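Local coordinates for mitogen-activated protein kinase, putative (Map kinase-like protein) (Leishmania major, PDB 3PG1), which probably acts as an ATP-dependent serine/threonine protein kinase of the MAP kinase family, at residues A[67-70]-A[71-74]; A[242-245]-A[246-250]; A[116-119]-A[120-124]. One frame throughout, in Å; residues are numbered along the deposited sequence.

Contact 1 (A[67-70]-A[71-74])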
loop_
_atom_site.group_PDB
_atom_site.type_symbol
_atom_site.label_atom_id
_atom_site.label_comp_id
_atom_site.label_asym_id
_atom_site.label_seq_id
_atom_site.Cartn_x
_atom_site.Cartn_y
_atom_site.Cartn_z
ATOM N N LEU A 67 15.007 -13.444 -12.627
ATOM C CA LEU A 67 14.770 -13.021 -14.010
ATOM C C LEU A 67 14.844 -14.142 -15.065
ATOM O O LEU A 67 14.459 -13.923 -16.219
ATOM C CB LEU A 67 15.641 -11.801 -14.368
ATOM C CG LEU A 67 15.030 -10.413 -14.105
ATOM C CD1 LEU A 67 14.703 -10.186 -12.621
ATOM C CD2 LEU A 67 15.955 -9.316 -14.576
ATOM N N SER A 68 15.284 -15.351 -14.654
ATOM C CA SER A 68 15.348 -16.531 -15.513
ATOM C C SER A 68 14.104 -17.426 -15.408
ATOM O O SER A 68 13.795 -18.137 -16.368
ATOM C CB SER A 68 16.619 -17.326 -15.251
ATOM O OG SER A 68 17.648 -16.821 -16.083
ATOM N N ASP A 69 13.382 -17.386 -14.265
ATOM C CA ASP A 69 12.172 -18.193 -14.086
ATOM C C ASP A 69 10.920 -17.401 -14.460
ATOM O O ASP A 69 10.693 -16.329 -13.903
ATOM C CB ASP A 69 12.058 -18.751 -12.655
ATOM C CG ASP A 69 10.741 -19.466 -12.408
ATOM O OD1 ASP A 69 10.608 -20.632 -12.844
ATOM O OD2 ASP A 69 9.823 -18.840 -11.832
ATOM N N SER A 70 10.094 -17.968 -15.362
ATOM C CA SER A 70 8.847 -17.396 -15.886
ATOM C C SER A 70 7.929 -16.733 -14.851
ATOM O O SER A 70 7.617 -15.548 -14.998
ATOM C CB SER A 70 8.071 -18.441 -16.683
ATOM O OG SER A 70 6.839 -17.920 -17.161
ATOM N N PHE A 71 7.491 -17.496 -13.826
ATOM C CA PHE A 71 6.574 -17.021 -12.788
ATOM C C PHE A 71 7.150 -15.874 -11.944
ATOM O O PHE A 71 6.509 -14.827 -11.822
ATOM C CB PHE A 71 6.085 -18.196 -11.917
ATOM C CG PHE A 71 5.301 -17.802 -10.688
ATOM C CD1 PHE A 71 3.952 -17.480 -10.776
ATOM C CD2 PHE A 71 5.908 -17.761 -9.439
ATOM C CE1 PHE A 71 3.232 -17.106 -9.640
ATOM C CE2 PHE A 71 5.189 -17.386 -8.304
ATOM C CZ PHE A 71 3.856 -17.062 -8.412
ATOM N N LEU A 72 8.345 -16.082 -11.364
ATOM C CA LEU A 72 9.035 -15.092 -10.527
ATOM C C LEU A 72 9.387 -13.830 -11.314
ATOM O O LEU A 72 9.188 -12.729 -10.794
ATOM C CB LEU A 72 10.276 -15.692 -9.834
ATOM C CG LEU A 72 10.033 -16.943 -8.970
ATOM C CD1 LEU A 72 11.343 -17.548 -8.495
ATOM C CD2 LEU A 72 9.081 -16.659 -7.809
ATOM N N CYS A 73 9.852 -13.995 -12.584
ATOM C CA CYS A 73 10.182 -12.896 -13.495
ATOM C C CYS A 73 8.941 -12.025 -13.715
ATOM O O CYS A 73 9.029 -10.799 -13.561
ATOM C CB CYS A 73 10.735 -13.423 -14.814
ATOM S SG CYS A 73 11.409 -12.149 -15.907
ATOM N N LYS A 74 7.776 -12.670 -13.994
ATOM C CA LYS A 74 6.476 -12.024 -14.204
ATOM C C LYS A 74 6.020 -11.254 -12.960
ATOM O O LYS A 74 5.506 -10.141 -13.093
ATOM C CB LYS A 74 5.411 -13.058 -14.626
ATOM C CG LYS A 74 4.107 -12.448 -15.145
ATOM C CD LYS A 74 3.460 -13.297 -16.238
ATOM C CE LYS A 74 2.541 -14.393 -15.735
ATOM N NZ LYS A 74 1.222 -13.867 -15.286
#
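The backbone N of Cys73 donates to Asp69 O over 2.8 Å, closing the first turn of helix 70-85, the αC helix of the protein kinase fold. Asp69 is the N-cap of this helix. Its CG lies anti to the backbone N (chi1 174°), which swings the carboxylate back over the helix start and lets OD2 accept from Leu72 N at 3.2 Å. The N-H points almost straight at OD2 (178°), reaching it on the anti side and 19° out of the carboxylate plane. A negative charge at this end would be favoured by the helix dipole. The aliphatic part of Leu72 closes in on the same oxygen, its CG 3.4 Å from Asp69 OD2. One residue on, Lys74 N donates to Ser70 O and continues the helical pattern, while the Ser70 hydroxyl makes a hydrogen bond with Thr344 O, just ahead of helix 346-360. The buried Cys73 faces both the preceding loop and helix 346-360, where its side chain meets Val346, Met349 and Phe353. His350 of that C-terminal helix is hydrogen-bonded through NE2 to Leu67 O, the carbonyl oxygen that lies 3.5 Å from Cys73 SG.

Contact 2 (A[242-245]-A[246-250])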
loop_
_atom_site.group_PDB
_atom_site.type_symbol
_atom_site.label_atom_id
_atom_site.label_comp_id
_atom_site.label_asym_id
_atom_site.label_seq_id
_atom_site.Cartn_x
_atom_site.Cartn_y
_atom_site.Cartn_z
ATOM N N GLN A 242 -13.094 -10.501 14.886
ATOM C CA GLN A 242 -12.789 -9.315 14.074
ATOM C C GLN A 242 -14.131 -8.766 13.574
ATOM O O GLN A 242 -14.413 -7.567 13.688
ATOM C CB GLN A 242 -11.890 -9.690 12.856
ATOM C CG GLN A 242 -11.518 -8.455 11.949
ATOM C CD GLN A 242 -10.553 -7.493 12.636
ATOM O OE1 GLN A 242 -9.770 -7.875 13.489
ATOM N NE2 GLN A 242 -10.544 -6.233 12.247
ATOM N N LEU A 243 -14.973 -9.640 13.049
ATOM C CA LEU A 243 -16.315 -9.211 12.591
ATOM C C LEU A 243 -17.166 -8.702 13.743
ATOM O O LEU A 243 -17.895 -7.720 13.563
ATOM C CB LEU A 243 -17.047 -10.313 11.824
ATOM C CG LEU A 243 -16.514 -10.564 10.380
ATOM C CD1 LEU A 243 -17.150 -11.806 9.771
ATOM C CD2 LEU A 243 -16.699 -9.283 9.430
ATOM N N ASN A 244 -17.037 -9.325 14.931
ATOM C CA ASN A 244 -17.758 -8.861 16.102
ATOM C C ASN A 244 -17.311 -7.457 16.514
ATOM O O ASN A 244 -18.154 -6.624 16.798
ATOM C CB ASN A 244 -17.627 -9.848 17.277
ATOM C CG ASN A 244 -18.495 -9.437 18.436
ATOM O OD1 ASN A 244 -19.711 -9.613 18.406
ATOM N ND2 ASN A 244 -17.897 -8.921 19.492
ATOM N N LYS A 245 -15.999 -7.199 16.557
ATOM C CA LYS A 245 -15.467 -5.875 16.887
ATOM C C LYS A 245 -15.967 -4.810 15.923
ATOM O O LYS A 245 -16.250 -3.688 16.335
ATOM C CB LYS A 245 -13.930 -5.913 16.907
ATOM C CG LYS A 245 -13.459 -6.521 18.254
ATOM C CD LYS A 245 -11.996 -6.893 18.233
ATOM C CE LYS A 245 -11.627 -7.692 19.464
ATOM N NZ LYS A 245 -12.085 -9.108 19.352
ATOM N N ILE A 246 -16.102 -5.172 14.640
ATOM C CA ILE A 246 -16.566 -4.235 13.626
ATOM C C ILE A 246 -18.051 -3.913 13.859
ATOM O O ILE A 246 -18.438 -2.734 13.880
ATOM C CB ILE A 246 -16.321 -4.826 12.197
ATOM C CG1 ILE A 246 -14.809 -4.864 11.848
ATOM C CG2 ILE A 246 -17.149 -4.033 11.139
ATOM C CD1 ILE A 246 -14.444 -5.635 10.435
ATOM N N VAL A 247 -18.876 -4.967 13.968
ATOM C CA VAL A 247 -20.330 -4.872 14.155
ATOM C C VAL A 247 -20.710 -4.132 15.459
ATOM O O VAL A 247 -21.640 -3.341 15.444
ATOM C CB VAL A 247 -21.001 -6.262 13.983
ATOM C CG1 VAL A 247 -22.412 -6.293 14.557
ATOM C CG2 VAL A 247 -21.009 -6.670 12.512
ATOM N N GLU A 248 -19.936 -4.312 16.527
ATOM C CA GLU A 248 -20.097 -3.603 17.795
ATOM C C GLU A 248 -20.057 -2.094 17.565
ATOM O O GLU A 248 -20.755 -1.366 18.246
ATOM C CB GLU A 248 -18.974 -3.943 18.771
ATOM C CG GLU A 248 -19.185 -5.201 19.575
ATOM C CD GLU A 248 -18.096 -5.492 20.596
ATOM O OE1 GLU A 248 -17.097 -4.736 20.654
ATOM O OE2 GLU A 248 -18.218 -6.519 21.304
ATOM N N VAL A 249 -19.251 -1.627 16.609
ATOM C CA VAL A 249 -19.132 -0.209 16.294
ATOM C C VAL A 249 -20.179 0.187 15.249
ATOM O O VAL A 249 -20.988 1.084 15.520
ATOM C CB VAL A 249 -17.675 0.170 15.867
ATOM C CG1 VAL A 249 -17.623 1.509 15.131
ATOM C CG2 VAL A 249 -16.734 0.177 17.075
ATOM N N VAL A 250 -20.179 -0.496 14.080
ATOM C CA VAL A 250 -21.039 -0.140 12.950
ATOM C C VAL A 250 -22.515 -0.604 13.012
ATOM O O VAL A 250 -23.351 -0.110 12.278
ATOM C CB VAL A 250 -20.383 -0.376 11.571
ATOM C CG1 VAL A 250 -18.976 0.236 11.495
ATOM C CG2 VAL A 250 -20.357 -1.868 11.215
HETATM O O HOH W 1 -15.346 -2.731 18.644
#
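Asn244 and Glu248, one helical turn apart, cross obliquely at their ends, with the amide and carboxylate planes 74° from each other. With CG anti to the main-chain nitrogen (chi1 -174°), the Asn244 amide stands out from the helix, and Glu248 reaches back toward it until OE2 is 3.0 Å from ND2. The bond is weak, because the N-H is bent well away from the oxygen (121°). The Glu248 chain is extended beyond CG, and its methylene CG lies over the preceding turn, 3.3 Å from Asn244 O. Its other oxygen, OE1, has a weak bond from a water and a long, weak ion pair with Arg280. The same water donates more firmly to Lys245 O, at 2.7 Å, thus joining that carbonyl to the carboxylate. The ammonium group of Lys245 also runs back toward the start of the helix and bonds to Asn241 O.

These residues belong to helix 239-250, the αG helix in the C-terminal lobe of the kinase fold. Its i to i+4 bonds run from Ile246 N to Gln242 O, from Val247 N to Leu243 O and from Glu248 N to Asn244 O. Away from the polar side, Ile246 is buried and sends CG1 and CD1 back along the helix. CG1 passes 3.3 Å from Gln242 O, and CD1 ends 4.4 Å from Leu243 CD2, a loose apolar touch. The Gln242 amide is held by the loop before the helix, its NE2 donating to Phe234 O. Val249 packs on Phe234, Trp282 and Val285, and its backbone is hydrogen-bonded to Arg280, while the side chain of Leu243 rests against Leu270.

Contact 3 (A[116-119]-A[120-124])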
loop_
_atom_site.group_PDB
_atom_site.type_symbol
_atom_site.label_atom_id
_atom_site.label_comp_id
_atom_site.label_asym_id
_atom_site.label_seq_id
_atom_site.Cartn_x
_atom_site.Cartn_y
_atom_site.Cartn_z
ATOM N N MET A 116 12.487 7.118 2.824
ATOM C CA MET A 116 11.692 8.045 3.616
ATOM C C MET A 116 12.128 8.099 5.083
ATOM O O MET A 116 12.702 7.128 5.590
ATOM C CB MET A 116 10.197 7.739 3.464
ATOM C CG MET A 116 9.728 7.854 2.033
ATOM S SD MET A 116 9.952 9.530 1.405
ATOM C CE MET A 116 9.700 9.258 -0.267
ATOM N N ARG A 117 11.887 9.241 5.748
ATOM C CA ARG A 117 12.269 9.439 7.151
ATOM C C ARG A 117 11.628 8.399 8.073
ATOM O O ARG A 117 12.323 7.759 8.846
ATOM C CB ARG A 117 11.899 10.866 7.607
ATOM C CG ARG A 117 12.407 11.223 9.010
ATOM C CD ARG A 117 11.989 12.615 9.463
ATOM N NE ARG A 117 10.539 12.838 9.397
ATOM C CZ ARG A 117 9.679 12.543 10.368
ATOM N NH1 ARG A 117 10.101 11.984 11.497
ATOM N NH2 ARG A 117 8.386 12.797 10.213
ATOM N N THR A 118 10.302 8.200 7.953
ATOM C CA THR A 118 9.569 7.288 8.820
ATOM C C THR A 118 8.269 6.855 8.142
ATOM O O THR A 118 8.053 7.125 6.960
ATOM C CB THR A 118 9.349 7.973 10.213
ATOM O OG1 THR A 118 8.875 7.015 11.145
ATOM C CG2 THR A 118 8.394 9.183 10.168
ATOM N N ASP A 119 7.432 6.150 8.884
ATOM C CA ASP A 119 6.113 5.751 8.427
ATOM C C ASP A 119 5.100 6.183 9.482
ATOM O O ASP A 119 5.490 6.594 10.578
ATOM C CB ASP A 119 6.039 4.252 8.077
ATOM C CG ASP A 119 6.425 3.314 9.198
ATOM O OD1 ASP A 119 7.413 2.583 9.037
ATOM O OD2 ASP A 119 5.707 3.270 10.205
ATOM N N LEU A 120 3.813 6.133 9.138
ATOM C CA LEU A 120 2.731 6.555 10.018
ATOM C C LEU A 120 2.536 5.651 11.228
ATOM O O LEU A 120 2.176 6.156 12.292
ATOM C CB LEU A 120 1.456 6.700 9.226
ATOM C CG LEU A 120 0.295 7.441 9.895
ATOM C CD1 LEU A 120 0.644 8.899 10.185
ATOM C CD2 LEU A 120 -0.952 7.347 9.018
ATOM N N ALA A 121 2.826 4.344 11.096
ATOM C CA ALA A 121 2.727 3.395 12.230
ATOM C C ALA A 121 3.682 3.823 13.363
ATOM O O ALA A 121 3.285 3.834 14.525
ATOM C CB ALA A 121 3.053 1.969 11.771
ATOM N N GLN A 122 4.906 4.233 13.015
ATOM C CA GLN A 122 5.903 4.706 13.971
ATOM C C GLN A 122 5.464 6.009 14.630
ATOM O O GLN A 122 5.610 6.161 15.845
ATOM C CB GLN A 122 7.277 4.852 13.304
ATOM C CG GLN A 122 7.976 3.522 13.022
ATOM C CD GLN A 122 9.309 3.743 12.351
ATOM O OE1 GLN A 122 9.414 3.810 11.125
ATOM N NE2 GLN A 122 10.354 3.901 13.143
ATOM N N VAL A 123 4.917 6.942 13.835
ATOM C CA VAL A 123 4.401 8.234 14.309
ATOM C C VAL A 123 3.241 8.033 15.308
ATOM O O VAL A 123 3.316 8.540 16.442
ATOM C CB VAL A 123 4.053 9.167 13.126
ATOM C CG1 VAL A 123 3.270 10.394 13.585
ATOM C CG2 VAL A 123 5.316 9.578 12.387
ATOM N N ILE A 124 2.238 7.214 14.923
ATOM C CA ILE A 124 1.083 6.898 15.784
ATOM C C ILE A 124 1.527 6.315 17.133
ATOM O O ILE A 124 0.982 6.690 18.167
ATOM C CB ILE A 124 0.030 5.979 15.082
ATOM C CG1 ILE A 124 -0.717 6.747 13.930
ATOM C CG2 ILE A 124 -1.005 5.398 16.108
ATOM C CD1 ILE A 124 -1.432 5.774 12.905
#
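The carboxylate of Asp119 and the amide of Gln122 meet with their side chains at about a right angle and their planes 52° apart. At one end of the carboxylate OD2 accepts from the backbone N of Gln122 at 3.1 Å, approached nearly in line with its own C-O bond. This is the N-cap of helix 120-125, the αD helix that follows the hinge between the lobes of a protein kinase. It depends on the position of CG between the backbone N and the carbonyl carbon (chi1 57°), which folds the carboxylate over the first turn. The CB of Ala121 lies 3.3 Å from the same OD2. The main chain adds a weak, long bond from Val123 N to Asp119 O. Another flat group, the guanidinium of Arg117, has Thr118 CG2 on one face, 3.3 Å above its plane and offset toward the rim. That methyl also packs on Val123 CG2 at 3.8 Å, the two side chains crossing at about a right angle. Arg117 NH2 is meanwhile hydrogen-bonded to Asn171 OD1.

Arg117 and Thr118 both face Leu167 in a classic beta bulge, where the short strand 118-119 pairs antiparallel with strand 165-167. Just past the cap, Leu120 is buried against Phe139 and Ile143 of helix 133-152 and against Val223 and Met227 of helix 214-229, and Ile124 also touches Met227, so this short helix lies against helices 133-152 and 214-229 of the C-terminal lobe.

All three contacts lie within the kinase domain but do not touch: the centres of contacts 1 and 2 are 41 Å apart, and contact 3 is 27 Å from contact 2. Contacts 1 and 3 share one chemistry, an aspartate capping the start of a helix, but in different lobes: the first begins the αC helix against the C-terminal helix 346-360, the other the αD helix just after the hinge. Contact 2 lies within a helix, where side chains and a water bridge successive turns. Each is partly buried. Contact 3 is nearest the centre of the chain, with contacts 1 and 2 at 23 and 24 Å from it.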